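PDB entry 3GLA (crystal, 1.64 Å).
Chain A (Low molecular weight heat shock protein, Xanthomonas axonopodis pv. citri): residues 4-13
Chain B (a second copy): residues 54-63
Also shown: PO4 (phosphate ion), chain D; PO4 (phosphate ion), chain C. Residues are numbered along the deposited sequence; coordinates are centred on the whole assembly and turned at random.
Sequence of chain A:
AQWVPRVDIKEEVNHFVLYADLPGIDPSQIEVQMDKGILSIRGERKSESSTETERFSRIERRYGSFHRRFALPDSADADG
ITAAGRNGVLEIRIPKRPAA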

ATOM      1  N   VAL A   4       9.035   2.529  -6.881  1.00 16.51           N
ATOM      2  CA  VAL A   4       9.596   3.491  -5.991  1.00 14.30           C
ATOM      3  C   VAL A   4       8.497   3.827  -5.014  1.00 14.23           C
ATOM      4  O   VAL A   4       7.687   4.751  -5.212  1.00 16.71           O
ATOM      5  CB  VAL A   4       9.992   4.754  -6.779  1.00 17.12           C
ATOM      6  CG1 VAL A   4      10.614   5.744  -5.729  1.00 15.83           C
ATOM      7  CG2 VAL A   4      11.009   4.381  -7.902  1.00 20.48           C
ATOM      8  N   PRO A   5       8.461   3.140  -3.891  1.00 13.62           N
ATOM      9  CA  PRO A   5       7.360   3.316  -2.964  1.00 13.33           C
ATOM     10  C   PRO A   5       7.417   4.730  -2.412  1.00 13.65           C
ATOM     11  O   PRO A   5       8.472   5.332  -2.300  1.00 15.53           O
ATOM     12  CB  PRO A   5       7.798   2.415  -1.814  1.00 15.40           C
ATOM     13  CG  PRO A   5       8.692   1.382  -2.438  1.00 15.64           C
ATOM     14  CD  PRO A   5       9.283   1.934  -3.702  1.00 15.93           C
ATOM     15  N   ARG A   6       6.233   5.247  -2.130  1.00 13.28           N
ATOM     16  CA  ARG A   6       6.169   6.582  -1.589  1.00 12.12           C
ATOM     17  C   ARG A   6       6.573   6.619  -0.128  1.00 12.91           C
ATOM     18  O   ARG A   6       6.080   5.739   0.671  1.00 13.79           O
ATOM     19  CB  ARG A   6       4.681   6.939  -1.672  1.00 14.77           C
ATOM     20  CG  ARG A   6       4.264   6.817  -3.136  1.00 21.54           C
ATOM     21  CD  ARG A   6       4.236   8.063  -3.683  1.00 25.98           C
ATOM     22  NE  ARG A   6       3.471   8.164  -4.995  1.00 23.29           N
ATOM     23  CZ  ARG A   6       3.954   8.974  -5.907  1.00 32.13           C
ATOM     24  NH1 ARG A   6       5.072   9.710  -5.652  1.00 29.42           N
ATOM     25  NH2 ARG A   6       3.344   9.080  -7.082  1.00 26.54           N
ATOM     26  N   VAL A   7       7.329   7.604   0.233  1.00 13.36           N
ATOM     27  CA  VAL A   7       7.871   7.706   1.545  1.00 11.85           C
ATOM     28  C   VAL A   7       7.725   9.155   1.976  1.00 13.75           C
ATOM     29  O   VAL A   7       8.133  10.043   1.238  1.00 15.04           O
ATOM     30  CB  VAL A   7       9.290   7.393   1.584  1.00 14.04           C
ATOM     31  CG1 VAL A   7       9.822   7.496   3.040  1.00 15.17           C
ATOM     32  CG2 VAL A   7       9.485   5.886   1.107  1.00 11.78           C
ATOM     33  N   ASP A   8       7.104   9.394   3.157  1.00 11.42           N
ATOM     34  CA  ASP A   8       7.167  10.704   3.694  1.00 11.47           C
ATOM     35  C   ASP A   8       8.178  10.705   4.810  1.00 13.32           C
ATOM     36  O   ASP A   8       8.385   9.676   5.505  1.00 14.69           O
ATOM     37  CB  ASP A   8       5.897  11.072   4.413  1.00 13.12           C
ATOM     38  CG  ASP A   8       4.668  11.112   3.462  1.00 16.78           C
ATOM     39  OD1 ASP A   8       4.838  11.234   2.256  1.00 15.05           O
ATOM     40  OD2 ASP A   8       3.573  10.965   3.992  1.00 15.33           O
ATOM     41  N   ILE A   9       8.774  11.874   5.018  1.00 11.65           N
ATOM     42  CA  ILE A   9       9.796  11.980   6.040  1.00 11.35           C
ATOM     43  C   ILE A   9       9.615  13.217   6.862  1.00 15.90           C
ATOM     44  O   ILE A   9       9.428  14.246   6.277  1.00 12.86           O
ATOM     45  CB  ILE A   9      11.181  12.055   5.399  1.00 12.69           C
ATOM     46  CG1 ILE A   9      11.391  10.799   4.632  1.00 13.92           C
ATOM     47  CG2 ILE A   9      12.265  12.098   6.475  1.00 13.04           C
ATOM     48  CD1 ILE A   9      12.729  10.766   3.704  1.00 14.89           C
ATOM     49  N   LYS A  10       9.674  13.080   8.187  1.00 12.48           N
ATOM     50  CA  LYS A  10       9.514  14.226   8.984  1.00 16.13           C
ATOM     51  C   LYS A  10      10.622  14.242   9.959  1.00 16.56           C
ATOM     52  O   LYS A  10      11.124  13.267  10.390  1.00 14.92           O
ATOM     53  CB  LYS A  10       8.134  14.022   9.696  1.00 20.20           C
ATOM     54  CG  LYS A  10       8.033  14.087  11.076  1.00 29.06           C
ATOM     55  CD  LYS A  10       6.643  14.138  11.627  1.00 20.78           C
ATOM     56  CE  LYS A  10       6.732  12.871  12.632  1.00 22.36           C
ATOM     57  NZ  LYS A  10       5.518  13.067  13.509  1.00 21.24           N
ATOM     58  N   GLU A  11      11.034  15.424  10.275  1.00 13.60           N
ATOM     59  CA  GLU A  11      12.015  15.669  11.327  1.00 15.08           C
ATOM     60  C   GLU A  11      11.300  16.390  12.413  1.00 17.33           C
ATOM     61  O   GLU A  11      10.848  17.555  12.322  1.00 17.68           O
ATOM     62  CB  GLU A  11      13.145  16.547  10.766  1.00 15.79           C
ATOM     63  CG  GLU A  11      14.179  16.745  11.923  1.00 17.18           C
ATOM     64  CD  GLU A  11      15.381  17.590  11.505  1.00 22.01           C
ATOM     65  OE1 GLU A  11      15.621  17.753  10.294  1.00 20.61           O
ATOM     66  OE2 GLU A  11      16.056  18.048  12.379  1.00 20.53           O
ATOM     67  N   GLU A  12      11.140  15.670  13.508  1.00 16.44           N
ATOM     68  CA  GLU A  12      10.641  16.297  14.721  1.00 17.14           C
ATOM     69  C   GLU A  12      11.790  16.834  15.510  1.00 18.10           C
ATOM     70  O   GLU A  12      12.943  16.678  15.176  1.00 18.03           O
ATOM     71  CB  GLU A  12       9.906  15.234  15.567  1.00 19.09           C
ATOM     72  CG  GLU A  12       8.611  14.911  14.933  1.00 25.53           C
ATOM     73  CD  GLU A  12       7.500  15.898  15.106  1.00 32.68           C
ATOM     74  OE1 GLU A  12       6.450  15.720  14.478  1.00 39.92           O
ATOM     75  OE2 GLU A  12       7.675  16.877  15.873  1.00 35.46           O
ATOM     76  N   VAL A  13      11.436  17.380  16.696  1.00 19.26           N
ATOM     77  CA  VAL A  13      12.503  17.953  17.416  1.00 22.68           C
ATOM     78  C   VAL A  13      13.542  16.992  17.826  1.00 19.79           C
ATOM     79  O   VAL A  13      14.696  17.233  17.778  1.00 21.15           O
ATOM     80  CB  VAL A  13      11.940  18.707  18.682  1.00 25.68           C
ATOM     81  CG1 VAL A  13      13.112  19.154  19.443  1.00 29.32           C
ATOM     82  CG2 VAL A  13      11.162  19.972  18.257  1.00 32.30           C
TER
ATOM     83  N   GLU B  54       4.895  21.186   8.348  1.00 20.70           N
ATOM     84  CA  GLU B  54       6.101  21.927   8.153  1.00 21.89           C
ATOM     85  C   GLU B  54       7.404  21.147   8.625  1.00 23.22           C
ATOM     86  O   GLU B  54       8.482  21.474   8.259  1.00 21.42           O
ATOM     87  CB  GLU B  54       5.984  23.237   8.977  1.00 23.43           C
ATOM     88  CG  GLU B  54       6.096  23.072  10.468  1.00 30.44           C
ATOM     89  CD  GLU B  54       4.700  22.713  11.051  1.00 39.20           C
ATOM     90  OE1 GLU B  54       4.726  22.367  12.285  1.00 42.46           O
ATOM     91  OE2 GLU B  54       3.648  22.760  10.231  1.00 37.18           O
ATOM     92  N   ARG B  55       7.263  20.090   9.410  1.00 17.99           N
ATOM     93  CA  ARG B  55       8.419  19.357   9.891  1.00 16.04           C
ATOM     94  C   ARG B  55       8.755  18.289   8.841  1.00 15.10           C
ATOM     95  O   ARG B  55       9.757  17.631   9.043  1.00 15.17           O
ATOM     96  CB  ARG B  55       8.036  18.585  11.125  1.00 17.34           C
ATOM     97  CG  ARG B  55       7.591  19.588  12.158  1.00 25.48           C
ATOM     98  CD  ARG B  55       7.931  19.169  13.535  1.00 37.93           C
ATOM     99  NE  ARG B  55       7.790  20.275  14.500  1.00 42.56           N
ATOM    100  CZ  ARG B  55       6.998  20.260  15.581  1.00 50.96           C
ATOM    101  NH1 ARG B  55       6.980  21.370  16.331  1.00 50.76           N
ATOM    102  NH2 ARG B  55       6.264  19.143  15.946  1.00 40.20           N
ATOM    103  N   PHE B  56       7.924  18.108   7.803  1.00 14.53           N
ATOM    104  CA  PHE B  56       8.243  17.066   6.787  1.00 14.78           C
ATOM    105  C   PHE B  56       9.238  17.590   5.827  1.00 15.38           C
ATOM    106  O   PHE B  56       9.120  18.728   5.362  1.00 17.97           O
ATOM    107  CB  PHE B  56       6.990  16.673   6.035  1.00 13.32           C
ATOM    108  CG  PHE B  56       6.188  15.689   6.871  1.00 13.72           C
ATOM    109  CD1 PHE B  56       6.200  14.366   6.549  1.00 13.73           C
ATOM    110  CD2 PHE B  56       5.466  16.189   7.959  1.00 15.70           C
ATOM    111  CE1 PHE B  56       5.453  13.403   7.332  1.00 14.29           C
ATOM    112  CE2 PHE B  56       4.756  15.257   8.742  1.00 16.56           C
ATOM    113  CZ  PHE B  56       4.792  13.916   8.463  1.00 15.06           C
ATOM    114  N   SER B  57      10.272  16.793   5.591  1.00 12.77           N
ATOM    115  CA  SER B  57      11.205  17.154   4.542  1.00 12.40           C
ATOM    116  C   SER B  57      10.887  16.458   3.299  1.00 15.18           C
ATOM    117  O   SER B  57      11.532  16.740   2.249  1.00 14.01           O
ATOM    118  CB  SER B  57      12.586  16.735   5.050  1.00 13.31           C
ATOM    119  OG  SER B  57      12.556  15.288   5.168  1.00 13.74           O
ATOM    120  N   ARG B  58       9.917  15.542   3.311  1.00 13.34           N
ATOM    121  CA  ARG B  58       9.502  14.905   2.093  1.00 12.70           C
ATOM    122  C   ARG B  58       8.112  14.493   2.311  1.00 15.70           C
ATOM    123  O   ARG B  58       7.772  13.868   3.317  1.00 14.06           O
ATOM    124  CB  ARG B  58      10.339  13.631   1.812  1.00 14.23           C
ATOM    125  CG  ARG B  58       9.883  12.891   0.595  1.00 15.14           C
ATOM    126  CD  ARG B  58      10.781  11.644   0.492  1.00 11.70           C
ATOM    127  NE  ARG B  58      10.328  10.992  -0.679  1.00 15.24           N
ATOM    128  CZ  ARG B  58      10.824  11.211  -1.869  1.00 16.82           C
ATOM    129  NH1 ARG B  58      10.266  10.608  -2.927  1.00 18.22           N
ATOM    130  NH2 ARG B  58      11.844  12.131  -1.997  1.00 16.07           N
ATOM    131  N   ILE B  59       7.231  14.886   1.405  1.00 13.32           N
ATOM    132  CA  ILE B  59       5.849  14.370   1.484  1.00 13.33           C
ATOM    133  C   ILE B  59       5.451  13.924   0.115  1.00 15.54           C
ATOM    134  O   ILE B  59       5.501  14.717  -0.909  1.00 16.91           O
ATOM    135  CB  ILE B  59       4.866  15.454   1.923  1.00 16.40           C
ATOM    136  CG1 ILE B  59       5.231  15.963   3.276  1.00 16.06           C
ATOM    137  CG2 ILE B  59       3.413  14.894   1.745  1.00 18.27           C
ATOM    138  CD1 ILE B  59       4.387  17.291   3.666  1.00 19.39           C
ATOM    139  N   GLU B  60       5.060  12.679   0.023  1.00 13.72           N
ATOM    140  CA  GLU B  60       4.547  12.174  -1.221  1.00 15.23           C
ATOM    141  C   GLU B  60       3.467  11.126  -1.111  1.00 17.73           C
ATOM    142  O   GLU B  60       2.838  10.782  -2.113  1.00 19.36           O
ATOM    143  CB  GLU B  60       5.588  11.680  -2.159  1.00 15.16           C
ATOM    144  CG  GLU B  60       6.421  10.538  -1.468  1.00 14.07           C
ATOM    145  CD  GLU B  60       7.295   9.842  -2.400  1.00 18.35           C
ATOM    146  OE1 GLU B  60       8.189   9.146  -1.955  1.00 15.59           O
ATOM    147  OE2 GLU B  60       7.039   9.902  -3.669  1.00 21.95           O
ATOM    148  N   ARG B  61       3.203  10.648   0.110  1.00 14.78           N
ATOM    149  CA  ARG B  61       2.231   9.625   0.225  1.00 14.21           C
ATOM    150  C   ARG B  61       0.877  10.298   0.017  1.00 15.40           C
ATOM    151  O   ARG B  61       0.562  11.343   0.569  1.00 16.26           O
ATOM    152  CB  ARG B  61       2.288   8.997   1.661  1.00 12.57           C
ATOM    153  CG  ARG B  61       3.537   8.183   1.652  1.00 13.83           C
ATOM    154  CD  ARG B  61       3.702   7.239   2.834  1.00 23.03           C
ATOM    155  NE  ARG B  61       3.152   7.629   3.943  1.00 30.11           N
ATOM    156  CZ  ARG B  61       2.192   7.450   4.793  1.00 26.84           C
ATOM    157  NH1 ARG B  61       1.339   6.449   5.123  1.00 28.55           N
ATOM    158  NH2 ARG B  61       2.293   8.551   5.478  1.00 20.41           N
ATOM    159  N   ARG B  62       0.045   9.564  -0.729  1.00 17.43           N
ATOM    160  CA  ARG B  62      -1.286  10.186  -1.063  1.00 18.42           C
ATOM    161  C   ARG B  62      -2.227   9.796   0.014  1.00 19.00           C
ATOM    162  O   ARG B  62      -2.132   8.691   0.616  1.00 20.43           O
ATOM    163  CB  ARG B  62      -1.746   9.608  -2.432  1.00 23.39           C
ATOM    164  CG  ARG B  62      -0.756   9.961  -3.566  1.00 27.97           C
ATOM    165  CD  ARG B  62      -1.027  11.395  -3.941  1.00 45.56           C
ATOM    166  NE  ARG B  62      -0.219  11.723  -5.123  1.00 55.41           N
ATOM    167  CZ  ARG B  62       0.522  10.821  -5.772  1.00 57.26           C
ATOM    168  NH1 ARG B  62       1.237  11.170  -6.832  1.00 56.58           N
ATOM    169  NH2 ARG B  62       0.549   9.557  -5.343  1.00 58.92           N
ATOM    170  N   TYR B  63      -3.236  10.625   0.221  1.00 17.24           N
ATOM    171  CA  TYR B  63      -4.195  10.243   1.268  1.00 18.65           C
ATOM    172  C   TYR B  63      -5.484  11.014   1.029  1.00 20.24           C
ATOM    173  O   TYR B  63      -5.581  11.594  -0.049  1.00 19.98           O
ATOM    174  CB  TYR B  63      -3.603  10.490   2.680  1.00 19.77           C
ATOM    175  CG  TYR B  63      -3.296  11.925   2.895  1.00 22.47           C
ATOM    176  CD1 TYR B  63      -4.146  12.690   3.637  1.00 24.87           C
ATOM    177  CD2 TYR B  63      -2.116  12.525   2.358  1.00 21.79           C
ATOM    178  CE1 TYR B  63      -3.890  14.039   3.880  1.00 30.02           C
ATOM    179  CE2 TYR B  63      -1.841  13.883   2.563  1.00 24.01           C
ATOM    180  CZ  TYR B  63      -2.721  14.629   3.361  1.00 28.55           C
ATOM    181  OH  TYR B  63      -2.427  15.941   3.596  1.00 28.20           O
TER
HETATM  182  P   PO4 D   2       0.670   6.720  -7.381  1.00 36.28           P
HETATM  183  O1  PO4 D   2       0.116   8.048  -7.328  1.00 32.89           O
HETATM  184  O2  PO4 D   2       1.292   6.359  -5.943  1.00 33.75           O
HETATM  185  O3  PO4 D   2      -0.420   5.667  -7.575  1.00 30.67           O
HETATM  186  O4  PO4 D   2       1.782   6.422  -8.275  1.00 44.03           O
HETATM  187  P   PO4 C   1       5.463  11.116  16.332  1.00 30.03           P
HETATM  188  O1  PO4 C   1       4.541  12.274  16.188  1.00 43.15           O
HETATM  189  O2  PO4 C   1       5.619  10.744  17.814  1.00 34.72           O
HETATM  190  O3  PO4 C   1       4.640   9.880  16.125  1.00 38.28           O
HETATM  191  O4  PO4 C   1       6.706  11.189  15.544  1.00 34.11           O
HETATM  192  O   HOH W   1       8.171   7.834  -5.022  1.00 26.01           O
HETATM  193  O   HOH W   2       1.325  12.047   3.184  1.00 16.82           O

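The two stretches pair antiparallel, and side chains take over where the backbone ladder ends. A:Ile9 N donates to B:Arg58 O (2.8 Å), while A:Ile9 O accepts from both B:Ser57 N (2.8 Å) and B:Arg58 N (3.3 Å). This doubled acceptance accompanies a beta bulge, beyond which A:Glu11 N reaches B:Arg55 O at 2.8 Å.

A:Asp8 substitutes a carboxylate for a backbone partner. Its CB points sideways, but chi1 in the m well (-63°) brings OD1 to B:Glu60 N (2.7 Å) and B:Arg61 N (2.8 Å), so one oxygen binds two successive amides. OD2 remains free for a salt bridge with B:Arg61 NH2 (3.1 Å), which meets it near the guanidinium plane; the B:Arg61 chain is m, t at chi1 and chi2 but lies between wells at chi3 (-30°). A water donates to both A:Asp8 OD2 (2.6 Å) and B:Arg61 O (2.8 Å).

B:Glu60 reciprocates with a carboxylate directed at chain A. With chi1 p and chi2 t, it spans A:Val7 N, bound by OE1 at 2.8 Å, and A:Arg6 NH1, salt-bridged to OE2 at 2.8 Å. The B:Arg58 chain, t from chi1 to chi3, braces it from within its own stretch, NH1 lying 2.7 Å from B:Glu60 OE1.

A:Arg6 carries an off-well chi2 (-100°). B:Arg62 NH1 lies over one face of its guanidinium, 3.0 Å from A:Arg6 NH2, a close approach of like charges. An anionic phosphate beside both groups would be expected to ease the repulsion: A:Arg6 NE donates to O2 of PO4 (chain D) at 3.0 Å.

At the other end, A:Lys10 CB sits 3.4 Å from the B:Phe56 ring centroid, almost on the ring normal. The lysine then leads away, with chi1 and chi3 both off-well at 125°, and NZ salt-bridges A:Glu12 OE1 at 3.0 Å. A:Glu12 OE2 bridges to B:Arg55 NH2 (2.7 Å), although that hydrogen bond is weak.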